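Side-chain contacts in microcin B17-processing protein McbB (PDB 6GRH), which is needed to process the inactive microcin B17 precursor peptide McbA into the active antibiotic, in a complex that also holds McbC: residues Lys44-Ser49 against Asp63-Glu68; Glu198-Arg203 against Met267-Ala272. One frame throughout, in Å; residues are numbered along the deposited sequence. Where two conformers were deposited one is given.

In the fold
The two contacts lie on opposite sides of the chain's centre, their own centres about 47 Å apart, and share no helix or strand. Interaction 1 packs two helices of the small N-terminal domain, 41-52 and 59-68. It is mostly aliphatic, half buried, and touches no other protein chain. Interaction 2 sits deeper, where helix 193-204, which carries one of the zinc-binding cysteines, lays a tryptophan against strand 269-273 of the large mixed sheet. Here an aromatic ring meets serines whose hydroxyls bond elsewhere, one of them weakly, while arginines on the same helix grip a sulfate. One contact therefore runs on methyl packing, the other on a ring bordered by polar groups and charge.

Interaction 1 of 2, residues Lys44-Ser49 against Asp63-Glu68; sequences KKVLES and DKLLDE
V46 meets the 63-68 helix with both of its methyls. CG2 comes to 3.8 Å from the backbone O of L65, and CG1 and CG2 each lie 4.2 Å from L66 CD2, which therefore rests against the fork of the valine as the two side chains cross obliquely. With CG1 of V46 anti to the backbone N (chi1 170°), both methyls reach L66 CD2 and CG2 also reaches the L65 carbonyl. L66 leaves its helix pointing away from the partner, and it is the CD2 branch that returns to V46.

L65 points toward the other helix. Its CD2 passes 4.4 Å from V46 CG1, and both its methyls face S49, with CD2 3.8 Å from S49 CB. The S49 hydroxyl in the conformer given comes still closer to these methyls, but this serine was modelled in two conformers, so that approach is doubtful.

One layer out, S69 packs on V46, while I71 and the side chain of K77 pack on L66. Salt bridges from D63 to K77 and from D67 to K73 tie the second helix to helix 73-82. The axes of the two short segments run roughly antiparallel, at 149°, with a closest approach of 9.5 Å. Three helices beside a small antiparallel sheet are consistent with the winged-helix-like RiPP recognition element that binds leader peptides in related synthetases.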
ATOM      1  N   LYS B  44      47.870 -13.756 -19.630  1.00 33.74           N
ATOM      2  CA  LYS B  44      47.087 -15.010 -19.582  1.00 34.08           C
ATOM      3  C   LYS B  44      47.406 -15.760 -18.278  1.00 33.42           C
ATOM      4  O   LYS B  44      46.520 -16.160 -17.548  1.00 32.60           O
ATOM      5  CB  LYS B  44      47.391 -15.885 -20.804  1.00 35.74           C
ATOM      6  CG  LYS B  44      46.777 -17.271 -20.758  1.00 36.71           C
ATOM      7  CD  LYS B  44      47.063 -18.041 -22.041  1.00 38.80           C
ATOM      8  CE  LYS B  44      46.521 -19.457 -21.913  1.00 40.29           C
ATOM      9  NZ  LYS B  44      46.801 -20.285 -23.105  1.00 42.51           N
ATOM     10  N   LYS B  45      48.697 -15.907 -17.994  1.00 33.65           N
ATOM     11  CA  LYS B  45      49.165 -16.539 -16.757  1.00 33.72           C
ATOM     12  C   LYS B  45      48.611 -15.892 -15.496  1.00 32.55           C
ATOM     13  O   LYS B  45      48.150 -16.582 -14.596  1.00 32.66           O
ATOM     14  CB  LYS B  45      50.713 -16.594 -16.715  1.00 34.55           C
ATOM     15  N   VAL B  46      48.631 -14.567 -15.444  1.00 32.13           N
ATOM     16  CA  VAL B  46      48.082 -13.815 -14.313  1.00 31.26           C
ATOM     17  C   VAL B  46      46.602 -14.121 -14.133  1.00 30.31           C
ATOM     18  O   VAL B  46      46.157 -14.459 -13.039  1.00 29.88           O
ATOM     19  CB  VAL B  46      48.336 -12.299 -14.497  1.00 31.26           C
ATOM     20  CG1 VAL B  46      47.567 -11.468 -13.479  1.00 30.87           C
ATOM     21  CG2 VAL B  46      49.825 -11.999 -14.404  1.00 32.83           C
ATOM     22  N   LEU B  47      45.839 -14.011 -15.220  1.00 29.83           N
ATOM     23  CA  LEU B  47      44.421 -14.265 -15.177  1.00 29.44           C
ATOM     24  C   LEU B  47      44.099 -15.699 -14.733  1.00 30.23           C
ATOM     25  O   LEU B  47      43.207 -15.891 -13.936  1.00 29.75           O
ATOM     26  CB  LEU B  47      43.762 -13.945 -16.532  1.00 28.82           C
ATOM     27  CG  LEU B  47      43.809 -12.489 -16.939  1.00 28.70           C
ATOM     28  CD1 LEU B  47      43.472 -12.348 -18.429  1.00 28.58           C
ATOM     29  CD2 LEU B  47      42.908 -11.624 -16.066  1.00 28.07           C
ATOM     30  N   GLU B  48      44.822 -16.685 -15.235  1.00 32.78           N
ATOM     31  CA  GLU B  48      44.655 -18.072 -14.775  1.00 34.72           C
ATOM     32  C   GLU B  48      44.888 -18.253 -13.262  1.00 35.13           C
ATOM     33  O   GLU B  48      44.118 -18.952 -12.585  1.00 34.92           O
ATOM     34  CB  GLU B  48      45.558 -19.008 -15.574  1.00 37.82           C
ATOM     35  CG  GLU B  48      45.027 -19.175 -16.989  1.00 39.48           C
ATOM     36  CD  GLU B  48      45.933 -19.970 -17.901  1.00 42.75           C
ATOM     37  OE1 GLU B  48      47.178 -19.963 -17.698  1.00 44.89           O
ATOM     38  OE2 GLU B  48      45.386 -20.581 -18.852  1.00 44.86           O
ATOM     39  N   SER B  49      45.935 -17.628 -12.725  0.50 35.80           N
ATOM     40  CA  SER B  49      46.202 -17.700 -11.286  0.50 36.19           C
ATOM     41  C   SER B  49      45.129 -16.996 -10.476  0.50 34.92           C
ATOM     42  O   SER B  49      44.681 -17.532  -9.464  0.50 34.40           O
ATOM     43  CB  SER B  49      47.545 -17.097 -10.902  0.50 37.62           C
ATOM     44  OG  SER B  49      47.491 -16.770  -9.516  0.50 38.00           O
ATOM     45  N   ASP B  63      50.907  -7.938  -6.965  1.00 38.63           N
ATOM     46  CA  ASP B  63      52.174  -7.364  -7.443  1.00 40.85           C
ATOM     47  C   ASP B  63      53.191  -8.429  -7.835  1.00 41.13           C
ATOM     48  O   ASP B  63      53.793  -8.352  -8.900  1.00 40.88           O
ATOM     49  CB  ASP B  63      52.798  -6.433  -6.390  1.00 43.14           C
ATOM     50  CG  ASP B  63      52.024  -5.138  -6.223  1.00 44.61           C
ATOM     51  OD1 ASP B  63      50.997  -4.955  -6.918  1.00 45.56           O
ATOM     52  OD2 ASP B  63      52.424  -4.297  -5.389  1.00 47.26           O
ATOM     53  N   LYS B  64      53.362  -9.415  -6.957  1.00 41.90           N
ATOM     54  CA  LYS B  64      54.256 -10.555  -7.188  1.00 42.66           C
ATOM     55  C   LYS B  64      53.845 -11.317  -8.459  1.00 41.08           C
ATOM     56  O   LYS B  64      54.661 -11.629  -9.291  1.00 40.88           O
ATOM     57  CB  LYS B  64      54.216 -11.488  -5.964  1.00 44.00           C
ATOM     58  CG  LYS B  64      55.378 -12.461  -5.820  1.00 46.64           C
ATOM     59  CD  LYS B  64      55.633 -12.773  -4.332  1.00 48.28           C
ATOM     60  CE  LYS B  64      56.421 -14.055  -4.110  1.00 49.87           C
ATOM     61  NZ  LYS B  64      57.646 -14.144  -4.939  1.00 51.41           N
ATOM     62  N   LEU B  65      52.554 -11.589  -8.591  1.00 39.84           N
ATOM     63  CA  LEU B  65      52.011 -12.247  -9.788  1.00 39.72           C
ATOM     64  C   LEU B  65      52.359 -11.483 -11.072  1.00 38.91           C
ATOM     65  O   LEU B  65      52.826 -12.066 -12.055  1.00 38.62           O
ATOM     66  CB  LEU B  65      50.496 -12.377  -9.666  1.00 39.12           C
ATOM     67  CG  LEU B  65      49.829 -13.697 -10.018  1.00 39.90           C
ATOM     68  CD1 LEU B  65      50.438 -14.908  -9.325  1.00 40.93           C
ATOM     69  CD2 LEU B  65      48.349 -13.556  -9.653  1.00 39.28           C
ATOM     70  N   LEU B  66      52.144 -10.173 -11.026  1.00 38.65           N
ATOM     71  CA  LEU B  66      52.461  -9.292 -12.154  1.00 39.56           C
ATOM     72  C   LEU B  66      53.971  -9.243 -12.443  1.00 41.06           C
ATOM     73  O   LEU B  66      54.379  -9.335 -13.605  1.00 41.00           O
ATOM     74  CB  LEU B  66      51.894  -7.887 -11.920  1.00 38.81           C
ATOM     75  CG  LEU B  66      50.365  -7.804 -11.900  1.00 37.70           C
ATOM     76  CD1 LEU B  66      49.896  -6.491 -11.279  1.00 37.49           C
ATOM     77  CD2 LEU B  66      49.828  -7.973 -13.308  1.00 37.09           C
ATOM     78  N   ASP B  67      54.792  -9.116 -11.396  1.00 43.08           N
ATOM     79  CA  ASP B  67      56.264  -9.167 -11.536  1.00 45.50           C
ATOM     80  C   ASP B  67      56.725 -10.449 -12.196  1.00 45.39           C
ATOM     81  O   ASP B  67      57.554 -10.411 -13.077  1.00 45.78           O
ATOM     82  CB  ASP B  67      56.990  -9.036 -10.184  1.00 48.23           C
ATOM     83  CG  ASP B  67      56.989  -7.600  -9.628  1.00 50.01           C
ATOM     84  OD1 ASP B  67      56.588  -6.656 -10.346  1.00 50.55           O
ATOM     85  OD2 ASP B  67      57.405  -7.417  -8.459  1.00 51.96           O
ATOM     86  N   GLU B  68      56.161 -11.579 -11.786  1.00 45.58           N
ATOM     87  CA  GLU B  68      56.535 -12.895 -12.348  1.00 46.94           C
ATOM     88  C   GLU B  68      56.242 -13.036 -13.848  1.00 45.46           C
ATOM     89  O   GLU B  68      56.971 -13.690 -14.577  1.00 45.06           O
ATOM     90  CB  GLU B  68      55.839 -14.008 -11.549  1.00 48.35           C
ATOM     91  CG  GLU B  68      56.488 -14.235 -10.179  1.00 50.79           C
ATOM     92  CD  GLU B  68      55.737 -15.211  -9.261  1.00 51.26           C
ATOM     93  OE1 GLU B  68      54.510 -15.392  -9.363  1.00 51.30           O
ATOM     94  OE2 GLU B  68      56.408 -15.804  -8.401  1.00 54.42           O
TER

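Interaction 2 of 2, residues Glu198-Arg203 against Met267-Ala272; sequences ERWLSR and MSSVSA. With SO4 (sulfate ion), chain G.
W200 turns the outer rim of its six-membered ring to the strand, and two serines receive it from different directions. S269 comes in at the ring edge: its CB lies in the ring plane and its OG is 3.5 Å from W200 CZ2. S271 OG, 4.0 Å from the same CZ2, is instead raised above the plane and offset toward the rim. CB of R199 lies over the opposite face, again toward the rim. The S269 hydroxyl sits between its backbone N and carbonyl carbon (chi1 73°), and its hydrogen bond goes to the backbone O of E282, not to the ring. R179 makes a cation-pi contact with W200.

R199 and R203, one turn apart, each present a guanidinium edge to a sulfate. R199 uses NH1 to O3 and NH2 to O4, both 2.7 Å and nearly straight. R203 gives NE to O1 at 3.2 Å and NH2 to O4 at 3.1 Å, so O4 takes a hydrogen from each arginine. On the side of the R203 guanidinium turned from the ion, NH1 forms a salt bridge with E282.

The sulfate probably came from the crystallisation liquor, and its charge probably lets the two NH2 groups approach closely. Between helix and strand the chemistry is van der Waals packing of ring against serine; S269 OG is satisfied by the E282 carbonyl and S271 OG more weakly by R179, consistent with two hydroxyls bordering a buried indole.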
ATOM      1  N   GLU B 198       4.869 -10.166  12.582  1.00 28.12           N
ATOM      2  CA  GLU B 198       3.542  -9.560  12.778  1.00 29.54           C
ATOM      3  C   GLU B 198       3.024  -8.841  11.527  1.00 29.27           C
ATOM      4  O   GLU B 198       1.831  -8.892  11.228  1.00 29.50           O
ATOM      5  CB  GLU B 198       3.556  -8.617  13.985  1.00 31.12           C
ATOM      6  CG  GLU B 198       3.747  -9.387  15.300  1.00 32.62           C
ATOM      7  CD  GLU B 198       2.605 -10.345  15.631  1.00 34.56           C
ATOM      8  OE1 GLU B 198       1.460 -10.053  15.210  1.00 35.28           O
ATOM      9  OE2 GLU B 198       2.857 -11.363  16.334  1.00 35.13           O
ATOM     10  N   ARG B 199       3.903  -8.165  10.809  1.00 28.55           N
ATOM     11  CA  ARG B 199       3.536  -7.585   9.510  1.00 29.43           C
ATOM     12  C   ARG B 199       3.050  -8.680   8.535  1.00 29.64           C
ATOM     13  O   ARG B 199       1.994  -8.503   7.901  1.00 30.72           O
ATOM     14  CB  ARG B 199       4.691  -6.783   8.917  1.00 29.33           C
ATOM     15  CG  ARG B 199       4.382  -6.049   7.616  1.00 30.33           C
ATOM     16  CD  ARG B 199       3.549  -4.819   7.860  1.00 32.00           C
ATOM     17  NE  ARG B 199       3.227  -4.109   6.626  1.00 33.80           N
ATOM     18  CZ  ARG B 199       2.170  -4.341   5.835  1.00 34.72           C
ATOM     19  NH1 ARG B 199       1.278  -5.313   6.080  1.00 34.42           N
ATOM     20  NH2 ARG B 199       2.018  -3.586   4.756  1.00 35.88           N
ATOM     21  N   TRP B 200       3.760  -9.801   8.441  1.00 28.27           N
ATOM     22  CA  TRP B 200       3.369 -10.871   7.506  1.00 29.50           C
ATOM     23  C   TRP B 200       2.114 -11.618   7.971  1.00 30.55           C
ATOM     24  O   TRP B 200       1.241 -11.939   7.147  1.00 29.40           O
ATOM     25  CB  TRP B 200       4.495 -11.879   7.244  1.00 29.77           C
ATOM     26  CG  TRP B 200       5.860 -11.288   6.937  1.00 29.53           C
ATOM     27  CD1 TRP B 200       7.053 -11.763   7.383  1.00 28.99           C
ATOM     28  CD2 TRP B 200       6.166 -10.128   6.146  1.00 29.59           C
ATOM     29  NE1 TRP B 200       8.070 -10.984   6.931  1.00 28.65           N
ATOM     30  CE2 TRP B 200       7.565  -9.980   6.160  1.00 29.45           C
ATOM     31  CE3 TRP B 200       5.392  -9.207   5.414  1.00 31.26           C
ATOM     32  CZ2 TRP B 200       8.221  -8.954   5.484  1.00 29.92           C
ATOM     33  CZ3 TRP B 200       6.044  -8.171   4.742  1.00 31.41           C
ATOM     34  CH2 TRP B 200       7.445  -8.052   4.787  1.00 31.08           C
ATOM     35  N   LEU B 201       2.000 -11.884   9.276  1.00 30.99           N
ATOM     36  CA  LEU B 201       0.795 -12.549   9.795  1.00 33.43           C
ATOM     37  C   LEU B 201      -0.492 -11.722   9.583  1.00 34.96           C
ATOM     38  O   LEU B 201      -1.534 -12.296   9.238  1.00 37.61           O
ATOM     39  CB  LEU B 201       0.955 -12.976  11.249  1.00 33.52           C
ATOM     40  CG  LEU B 201       2.014 -14.064  11.453  1.00 33.36           C
ATOM     41  CD1 LEU B 201       2.189 -14.328  12.930  1.00 34.08           C
ATOM     42  CD2 LEU B 201       1.710 -15.362  10.740  1.00 34.27           C
ATOM     43  N   SER B 202      -0.387 -10.405   9.762  0.50 35.43           N
ATOM     44  CA  SER B 202      -1.456  -9.456   9.461  0.50 36.54           C
ATOM     45  C   SER B 202      -1.861  -9.477   7.990  0.50 36.90           C
ATOM     46  O   SER B 202      -3.043  -9.602   7.680  0.50 37.29           O
ATOM     47  CB  SER B 202      -1.039  -8.028   9.858  0.50 36.78           C
ATOM     48  OG  SER B 202      -0.202  -7.406   8.878  0.50 37.30           O
ATOM     49  N   ARG B 203      -0.882  -9.350   7.097  1.00 36.73           N
ATOM     50  CA  ARG B 203      -1.131  -9.408   5.638  1.00 38.07           C
ATOM     51  C   ARG B 203      -1.795 -10.722   5.212  1.00 39.84           C
ATOM     52  O   ARG B 203      -2.621 -10.712   4.294  1.00 40.27           O
ATOM     53  CB  ARG B 203       0.147  -9.166   4.825  1.00 37.64           C
ATOM     54  CG  ARG B 203       0.023  -9.454   3.318  1.00 38.75           C
ATOM     55  CD  ARG B 203       1.275  -9.048   2.545  1.00 39.43           C
ATOM     56  NE  ARG B 203       1.457  -7.592   2.586  1.00 40.36           N
ATOM     57  CZ  ARG B 203       2.615  -6.950   2.434  1.00 42.02           C
ATOM     58  NH1 ARG B 203       3.755  -7.612   2.226  1.00 42.73           N
ATOM     59  NH2 ARG B 203       2.641  -5.618   2.507  1.00 43.67           N
ATOM     60  N   MET B 267      18.751  -2.109   3.906  0.50 25.73           N
ATOM     61  CA  MET B 267      18.564  -2.947   5.090  0.50 26.78           C
ATOM     62  C   MET B 267      17.196  -3.603   5.194  0.50 25.76           C
ATOM     63  O   MET B 267      16.872  -4.174   6.241  0.50 25.40           O
ATOM     64  CB  MET B 267      18.875  -2.142   6.330  0.50 28.80           C
ATOM     65  CG  MET B 267      20.355  -1.824   6.406  0.50 29.85           C
ATOM     66  SD  MET B 267      20.710  -0.830   7.852  0.50 32.81           S
ATOM     67  CE  MET B 267      20.080  -1.848   9.181  0.50 32.72           C
ATOM     68  N   SER B 268      16.397  -3.528   4.125  1.00 24.81           N
ATOM     69  CA  SER B 268      15.027  -4.024   4.178  1.00 24.38           C
ATOM     70  C   SER B 268      14.869  -5.545   4.040  1.00 23.44           C
ATOM     71  O   SER B 268      15.776  -6.256   3.599  1.00 22.60           O
ATOM     72  CB  SER B 268      14.197  -3.335   3.081  1.00 25.34           C
ATOM     73  OG  SER B 268      14.230  -1.955   3.300  1.00 26.43           O
ATOM     74  N   SER B 269      13.672  -6.019   4.378  1.00 22.81           N
ATOM     75  CA  SER B 269      13.328  -7.424   4.269  1.00 22.54           C
ATOM     76  C   SER B 269      13.296  -7.855   2.792  1.00 22.87           C
ATOM     77  O   SER B 269      13.037  -7.047   1.918  1.00 22.58           O
ATOM     78  CB  SER B 269      11.965  -7.697   4.917  1.00 22.37           C
ATOM     79  OG  SER B 269      10.924  -7.175   4.099  1.00 22.30           O
ATOM     80  N   VAL B 270      13.522  -9.146   2.560  1.00 23.95           N
ATOM     81  CA  VAL B 270      13.469  -9.763   1.250  1.00 25.15           C
ATOM     82  C   VAL B 270      12.625 -11.018   1.417  1.00 25.59           C
ATOM     83  O   VAL B 270      12.943 -11.851   2.251  1.00 25.24           O
ATOM     84  CB  VAL B 270      14.874 -10.176   0.752  1.00 26.12           C
ATOM     85  CG1 VAL B 270      14.773 -10.872  -0.618  1.00 27.05           C
ATOM     86  CG2 VAL B 270      15.795  -8.967   0.703  1.00 26.43           C
ATOM     87  N   SER B 271      11.529 -11.121   0.672  1.00 25.52           N
ATOM     88  CA  SER B 271      10.650 -12.290   0.700  1.00 26.80           C
ATOM     89  C   SER B 271      10.630 -12.930  -0.687  1.00 26.72           C
ATOM     90  O   SER B 271      10.593 -12.221  -1.697  1.00 27.32           O
ATOM     91  CB  SER B 271       9.213 -11.888   1.104  1.00 28.08           C
ATOM     92  OG  SER B 271       9.225 -11.107   2.304  1.00 28.35           O
ATOM     93  N   ALA B 272      10.629 -14.252  -0.745  1.00 26.17           N
ATOM     94  CA  ALA B 272      10.617 -14.973  -2.014  1.00 26.04           C
ATOM     95  C   ALA B 272       9.459 -15.959  -2.025  1.00 26.45           C
ATOM     96  O   ALA B 272       9.307 -16.741  -1.096  1.00 27.30           O
ATOM     97  CB  ALA B 272      11.932 -15.703  -2.228  1.00 26.05           C
TER
HETATM   98  S   SO4 G 402      -1.119  -4.993   3.361  1.00 49.91           S
HETATM   99  O1  SO4 G 402      -1.306  -5.946   2.243  1.00 54.24           O
HETATM  100  O2  SO4 G 402      -2.335  -4.177   3.578  1.00 53.37           O
HETATM  101  O3  SO4 G 402      -0.871  -5.774   4.594  1.00 53.25           O
HETATM  102  O4  SO4 G 402       0.008  -4.108   3.020  1.00 51.27           O